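Local coordinates for protein putative Acetyltransferase (Lactobacillus plantarum WCFS1, PDB 3EFA) that probably transfers an acetyl group from acetyl-coenzyme A to an amine of a still unidentified substrate, as a putative N-acetyltransferase of the GNAT family, at residues V36-A49 and L62-R76. Residues are numbered along the deposited sequence; the frame is centred on the assembly and turned at random.
With FMT (formic acid), chain B.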
loop_
_atom_site.group_PDB
_atom_site.type_symbol
_atom_site.label_atom_id
_atom_site.label_comp_id
_atom_site.label_asym_id
_atom_site.label_seq_id
_atom_site.Cartn_x
_atom_site.Cartn_y
_atom_site.Cartn_z
ATOM N N VAL A 36 17.271 6.833 -13.132
ATOM C CA VAL A 36 16.159 6.148 -12.473
ATOM C C VAL A 36 16.646 5.502 -11.142
ATOM O O VAL A 36 16.021 5.680 -10.092
ATOM C CB VAL A 36 15.451 5.080 -13.388
ATOM C CG1 VAL A 36 14.359 4.334 -12.614
ATOM C CG2 VAL A 36 14.846 5.723 -14.628
ATOM N N GLU A 37 17.762 4.772 -11.184
ATOM C CA GLU A 37 18.297 4.125 -9.977
ATOM C C GLU A 37 18.655 5.129 -8.875
ATOM O O GLU A 37 18.264 4.949 -7.714
ATOM C CB GLU A 37 19.527 3.267 -10.294
ATOM C CG GLU A 37 20.211 2.694 -9.054
ATOM C CD GLU A 37 19.269 1.809 -8.232
ATOM O OE1 GLU A 37 18.341 1.234 -8.839
ATOM O OE2 GLU A 37 19.454 1.689 -6.993
ATOM N N PHE A 38 19.403 6.173 -9.243
ATOM C CA PHE A 38 19.833 7.186 -8.291
ATOM C C PHE A 38 18.890 8.377 -8.345
ATOM O O PHE A 38 18.667 8.959 -9.408
ATOM C CB PHE A 38 21.322 7.553 -8.519
ATOM C CG PHE A 38 22.229 6.350 -8.457
ATOM C CD1 PHE A 38 22.586 5.800 -7.218
ATOM C CD2 PHE A 38 22.645 5.709 -9.625
ATOM C CE1 PHE A 38 23.387 4.648 -7.142
ATOM C CE2 PHE A 38 23.438 4.564 -9.571
ATOM C CZ PHE A 38 23.814 4.026 -8.328
ATOM N N ASP A 39 18.314 8.715 -7.193
ATOM C CA ASP A 39 17.155 9.609 -7.172
ATOM C C ASP A 39 17.306 10.709 -6.146
ATOM O O ASP A 39 18.330 10.795 -5.441
ATOM C CB ASP A 39 15.844 8.821 -6.920
ATOM C CG ASP A 39 15.729 8.278 -5.478
ATOM O OD1 ASP A 39 16.621 8.524 -4.631
ATOM O OD2 ASP A 39 14.722 7.596 -5.177
ATOM N N VAL A 40 16.262 11.524 -6.043
ATOM C CA VAL A 40 16.251 12.677 -5.153
ATOM C C VAL A 40 16.447 12.342 -3.655
ATOM O O VAL A 40 16.882 13.198 -2.891
ATOM C CB VAL A 40 14.988 13.525 -5.366
ATOM C CG1 VAL A 40 13.752 12.831 -4.748
ATOM C CG2 VAL A 40 15.193 14.922 -4.809
ATOM N N LYS A 41 16.152 11.110 -3.237
ATOM C CA LYS A 41 16.418 10.704 -1.848
ATOM C C LYS A 41 17.908 10.435 -1.541
ATOM O O LYS A 41 18.304 10.325 -0.371
ATOM C CB LYS A 41 15.598 9.470 -1.459
ATOM C CG LYS A 41 14.112 9.599 -1.673
ATOM C CD LYS A 41 13.478 10.604 -0.726
ATOM C CE LYS A 41 11.982 10.744 -1.022
ATOM N NZ LYS A 41 11.398 12.024 -0.514
ATOM N N ASP A 42 18.730 10.306 -2.576
ATOM C CA ASP A 42 20.153 10.040 -2.342
ATOM C C ASP A 42 20.911 11.324 -2.035
ATOM O O ASP A 42 21.530 11.892 -2.926
ATOM C CB ASP A 42 20.792 9.340 -3.543
ATOM C CG ASP A 42 20.349 7.898 -3.673
ATOM O OD1 ASP A 42 20.481 7.154 -2.679
ATOM O OD2 ASP A 42 19.883 7.507 -4.767
ATOM N N THR A 43 20.840 11.768 -0.778
ATOM C CA THR A 43 21.545 12.953 -0.289
ATOM C C THR A 43 22.629 12.540 0.715
ATOM O O THR A 43 22.752 11.361 1.054
ATOM C CB THR A 43 20.583 13.908 0.439
ATOM O OG1 THR A 43 20.217 13.334 1.701
ATOM C CG2 THR A 43 19.310 14.186 -0.394
ATOM N N ASP A 44 23.390 13.524 1.201
ATOM C CA ASP A 44 24.438 13.325 2.210
ATOM C C ASP A 44 23.887 12.842 3.542
ATOM O O ASP A 44 24.617 12.296 4.373
ATOM C CB ASP A 44 25.171 14.640 2.473
ATOM C CG ASP A 44 26.078 15.029 1.346
ATOM O OD1 ASP A 44 26.554 14.114 0.650
ATOM O OD2 ASP A 44 26.314 16.242 1.161
ATOM N N GLN A 45 22.599 13.077 3.739
ATOM C CA GLN A 45 21.919 12.790 4.997
ATOM C C GLN A 45 21.250 11.415 5.005
ATOM O O GLN A 45 20.756 10.958 6.050
ATOM C CB GLN A 45 20.852 13.858 5.285
ATOM C CG GLN A 45 21.376 15.172 5.866
ATOM C CD GLN A 45 21.357 16.325 4.874
ATOM O OE1 GLN A 45 20.730 16.244 3.816
ATOM N NE2 GLN A 45 22.038 17.412 5.221
ATOM N N CYS A 46 21.195 10.761 3.840
ATOM C CA CYS A 46 20.536 9.453 3.742
ATOM C C CYS A 46 21.410 8.341 4.327
ATOM O O CYS A 46 22.604 8.272 4.036
ATOM C CB CYS A 46 20.175 9.119 2.291
ATOM S SG CYS A 46 19.127 7.618 2.093
ATOM N N GLU A 47 20.814 7.475 5.148
ATOM C CA GLU A 47 21.550 6.365 5.765
ATOM C C GLU A 47 21.419 5.054 4.995
ATOM O O GLU A 47 20.336 4.713 4.523
ATOM C CB GLU A 47 21.108 6.178 7.217
ATOM C CG GLU A 47 21.491 7.370 8.094
ATOM C CD GLU A 47 21.101 7.212 9.551
ATOM O OE1 GLU A 47 19.896 7.001 9.850
ATOM O OE2 GLU A 47 22.007 7.328 10.402
ATOM N N TYR A 48 22.518 4.310 4.878
ATOM C CA TYR A 48 22.480 3.022 4.171
ATOM C C TYR A 48 22.958 1.892 5.080
ATOM O O TYR A 48 23.753 2.117 5.982
ATOM C CB TYR A 48 23.313 3.085 2.875
ATOM C CG TYR A 48 22.933 4.254 1.979
ATOM C CD1 TYR A 48 22.061 4.079 0.903
ATOM C CD2 TYR A 48 23.417 5.545 2.229
ATOM C CE1 TYR A 48 21.695 5.150 0.088
ATOM C CE2 TYR A 48 23.045 6.627 1.421
ATOM C CZ TYR A 48 22.182 6.421 0.344
ATOM O OH TYR A 48 21.795 7.474 -0.476
ATOM N N ALA A 49 22.442 0.683 4.857
ATOM C CA ALA A 49 22.910 -0.504 5.573
ATOM C C ALA A 49 23.818 -1.328 4.661
ATOM O O ALA A 49 23.397 -1.713 3.570
ATOM C CB ALA A 49 21.709 -1.363 6.070
ATOM N N LEU A 62 21.163 -2.311 1.654
ATOM C CA LEU A 62 19.809 -1.763 1.514
ATOM C C LEU A 62 19.759 -0.280 1.947
ATOM O O LEU A 62 20.638 0.193 2.675
ATOM C CB LEU A 62 18.776 -2.617 2.274
ATOM C CG LEU A 62 18.805 -2.731 3.807
ATOM C CD1 LEU A 62 18.207 -1.498 4.492
ATOM C CD2 LEU A 62 18.069 -3.994 4.254
ATOM N N ARG A 63 18.744 0.446 1.485
ATOM C CA ARG A 63 18.603 1.866 1.805
ATOM C C ARG A 63 17.516 2.089 2.868
ATOM O O ARG A 63 16.391 1.571 2.756
ATOM C CB ARG A 63 18.301 2.689 0.533
ATOM C CG ARG A 63 18.223 4.232 0.756
ATOM C CD ARG A 63 18.155 5.042 -0.557
ATOM N NE ARG A 63 16.817 5.039 -1.167
ATOM C CZ ARG A 63 16.462 5.744 -2.245
ATOM N NH1 ARG A 63 17.348 6.535 -2.863
ATOM N NH2 ARG A 63 15.210 5.662 -2.706
ATOM N N LEU A 64 17.842 2.864 3.898
ATOM C CA LEU A 64 16.851 3.152 4.939
ATOM C C LEU A 64 15.950 4.339 4.548
ATOM O O LEU A 64 16.441 5.446 4.314
ATOM C CB LEU A 64 17.543 3.347 6.300
ATOM C CG LEU A 64 18.271 2.042 6.690
ATOM C CD1 LEU A 64 19.649 2.254 7.276
ATOM C CD2 LEU A 64 17.412 1.137 7.601
ATOM N N GLU A 65 14.642 4.072 4.443
ATOM C CA GLU A 65 13.644 5.058 4.010
ATOM C C GLU A 65 12.467 5.186 5.007
ATOM O O GLU A 65 11.368 4.657 4.770
ATOM C CB GLU A 65 13.106 4.717 2.604
ATOM C CG GLU A 65 14.182 4.419 1.550
ATOM C CD GLU A 65 13.617 4.026 0.175
ATOM O OE1 GLU A 65 12.388 4.167 -0.050
ATOM O OE2 GLU A 65 14.407 3.568 -0.684
ATOM N N PRO A 66 12.682 5.924 6.108
ATOM C CA PRO A 66 11.613 6.142 7.108
ATOM C C PRO A 66 10.362 6.775 6.487
ATOM O O PRO A 66 10.494 7.680 5.654
ATOM C CB PRO A 66 12.210 7.155 8.089
ATOM C CG PRO A 66 13.613 7.482 7.601
ATOM C CD PRO A 66 13.854 6.809 6.281
ATOM N N GLN A 67 9.181 6.310 6.894
ATOM C CA GLN A 67 7.910 6.882 6.458
ATOM C C GLN A 67 7.158 7.445 7.677
ATOM O O GLN A 67 7.638 7.339 8.801
ATOM C CB GLN A 67 7.060 5.815 5.754
ATOM C CG GLN A 67 7.803 5.027 4.682
ATOM C CD GLN A 67 8.058 5.849 3.426
ATOM O OE1 GLN A 67 7.149 6.526 2.931
ATOM N NE2 GLN A 67 9.305 5.805 2.909
ATOM N N ALA A 68 5.986 8.038 7.458
ATOM C CA ALA A 68 5.153 8.511 8.569
ATOM C C ALA A 68 4.602 7.365 9.420
ATOM O O ALA A 68 4.588 6.214 8.990
ATOM C CB ALA A 68 3.994 9.377 8.053
ATOM N N ASP A 69 4.151 7.703 10.626
ATOM C CA ASP A 69 3.429 6.775 11.497
ATOM C C ASP A 69 4.215 5.517 11.905
ATOM O O ASP A 69 3.634 4.429 12.058
ATOM C CB ASP A 69 2.075 6.390 10.884
ATOM C CG ASP A 69 1.060 5.970 11.939
ATOM O OD1 ASP A 69 1.319 6.246 13.136
ATOM O OD2 ASP A 69 0.010 5.372 11.582
ATOM N N HIS A 70 5.529 5.674 12.082
ATOM C CA HIS A 70 6.381 4.613 12.628
ATOM C C HIS A 70 6.550 3.409 11.696
ATOM O O HIS A 70 6.817 2.298 12.147
ATOM C CB HIS A 70 5.871 4.173 14.007
ATOM C CG HIS A 70 5.794 5.293 14.995
ATOM N ND1 HIS A 70 4.604 5.874 15.376
ATOM C CD2 HIS A 70 6.770 5.963 15.659
ATOM C CE1 HIS A 70 4.845 6.841 16.245
ATOM N NE2 HIS A 70 6.152 6.915 16.433
ATOM N N VAL A 71 6.394 3.650 10.398
ATOM C CA VAL A 71 6.660 2.647 9.373
ATOM C C VAL A 71 8.032 2.886 8.723
ATOM O O VAL A 71 8.309 3.985 8.231
ATOM C CB VAL A 71 5.549 2.641 8.285
ATOM C CG1 VAL A 71 5.891 1.662 7.166
ATOM C CG2 VAL A 71 4.174 2.299 8.905
HETATM N N MSE A 72 8.895 1.865 8.753
HETATM C CA MSE A 72 10.190 1.918 8.074
HETATM C C MSE A 72 10.150 1.163 6.758
HETATM O O MSE A 72 9.813 -0.017 6.731
HETATM C CB MSE A 72 11.304 1.329 8.938
HETATM C CG MSE A 72 12.626 1.174 8.179
HETATM SE SE MSE A 72 13.545 2.865 7.738
HETATM C CE MSE A 72 13.774 3.485 9.589
ATOM N N ARG A 73 10.486 1.841 5.667
ATOM C CA ARG A 73 10.620 1.151 4.388
ATOM C C ARG A 73 12.099 0.833 4.112
ATOM O O ARG A 73 12.973 1.696 4.277
ATOM C CB ARG A 73 9.976 1.950 3.243
ATOM C CG ARG A 73 10.142 1.310 1.856
ATOM C CD ARG A 73 9.670 2.255 0.747
ATOM N NE ARG A 73 8.284 2.631 0.961
ATOM C CZ ARG A 73 7.624 3.569 0.287
ATOM N NH1 ARG A 73 8.230 4.267 -0.663
ATOM N NH2 ARG A 73 6.350 3.813 0.584
ATOM N N PHE A 74 12.371 -0.418 3.743
ATOM C CA PHE A 74 13.710 -0.842 3.334
ATOM C C PHE A 74 13.776 -0.915 1.799
ATOM O O PHE A 74 13.038 -1.694 1.190
ATOM C CB PHE A 74 14.037 -2.222 3.907
ATOM C CG PHE A 74 13.821 -2.346 5.398
ATOM C CD1 PHE A 74 14.744 -1.809 6.302
ATOM C CD2 PHE A 74 12.709 -3.030 5.900
ATOM C CE1 PHE A 74 14.560 -1.939 7.680
ATOM C CE2 PHE A 74 12.509 -3.166 7.277
ATOM C CZ PHE A 74 13.434 -2.621 8.173
ATOM N N GLY A 75 14.636 -0.108 1.174
ATOM C CA GLY A 75 14.734 -0.088 -0.281
ATOM C C GLY A 75 16.116 -0.277 -0.912
ATOM O O GLY A 75 17.110 -0.554 -0.213
ATOM N N ARG A 76 16.168 -0.114 -2.239
ATOM C CA ARG A 76 17.384 -0.330 -3.050
ATOM C C ARG A 76 18.224 -1.544 -2.582
ATOM O O ARG A 76 19.443 -1.436 -2.307
ATOM C CB ARG A 76 18.219 0.962 -3.139
ATOM C CG ARG A 76 17.436 2.176 -3.704
ATOM C CD ARG A 76 16.828 1.868 -5.080
ATOM N NE ARG A 76 16.577 3.044 -5.924
ATOM C CZ ARG A 76 15.407 3.684 -6.043
ATOM N NH1 ARG A 76 14.334 3.301 -5.346
ATOM N NH2 ARG A 76 15.305 4.730 -6.867
HETATM C C FMT B . 5.291 6.061 -2.405
HETATM O O1 FMT B . 5.539 6.314 -1.230
HETATM O O2 FMT B . 5.467 4.949 -2.901
HETATM O O HOH W 1 17.762 7.373 5.816
#
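Tyr-48 and Ala-49 run antiparallel to Leu-62 and Arg-63: Ala-49 and Leu-62 form a hydrogen-bonded pair, Tyr-48 and Arg-63 a non-hydrogen-bonded one, and Leu-64 N reaches back to Glu-47 O. On one face of this sheet Ala-49, small enough to let a neighbour close in, receives Leu-62 CD1 on its CB at 3.8 Å. Leu-64 reaches the same methyl and continues onto Trp-99 of helix 88-102. Arg-63 occupies the other face. Its aliphatic chain runs alongside the Tyr-48 ring, Arg-63 CD lying 3.6 Å from Tyr-48 CE1, and Cys-46 SG also touches it. With CG anti to the backbone N (chi1 -176°) and a bend at chi3, the long chain carries its guanidinium to the loop after helix 34-37. Asp-39 meets the Arg-63 guanidinium end-on, OD1 2.8 Å from NH1 and OD2 3.2 Å from NH2. Arg-63 NH1 comes down on Asp-42 OD1 from above the carboxylate plane, while the anti lone pair of OD1 takes Tyr-48 OH at 2.6 Å; Arg-22 of helix 12-29 forms a salt bridge with the same Asp-42 OD1. Strands 48-52, 57-66 and 71-79 are successive antiparallel members of the central GNAT sheet: Arg-63, from the second, holds the loop, and Arg-76, from the corner in the third, the helix end. The Arg-63 guanidinium lies between Lys-41 CB and Arg-76 CG on opposite faces, and Glu-65 OE2 takes NE and NH2 at its edge. Arg-76 grips Glu-37 O side-on, NE and NH2 each 3.1 Å away, NE in the carbonyl plane on a lone pair, NH2 above it. Asp-39 OD2 also faces Arg-76 NH2, well out of the guanidinium plane, by charge alone. Glu-37 OE2 lies 3.4 Å from Arg-76 NE, a salt bridge, but has its stronger partner in Arg-22.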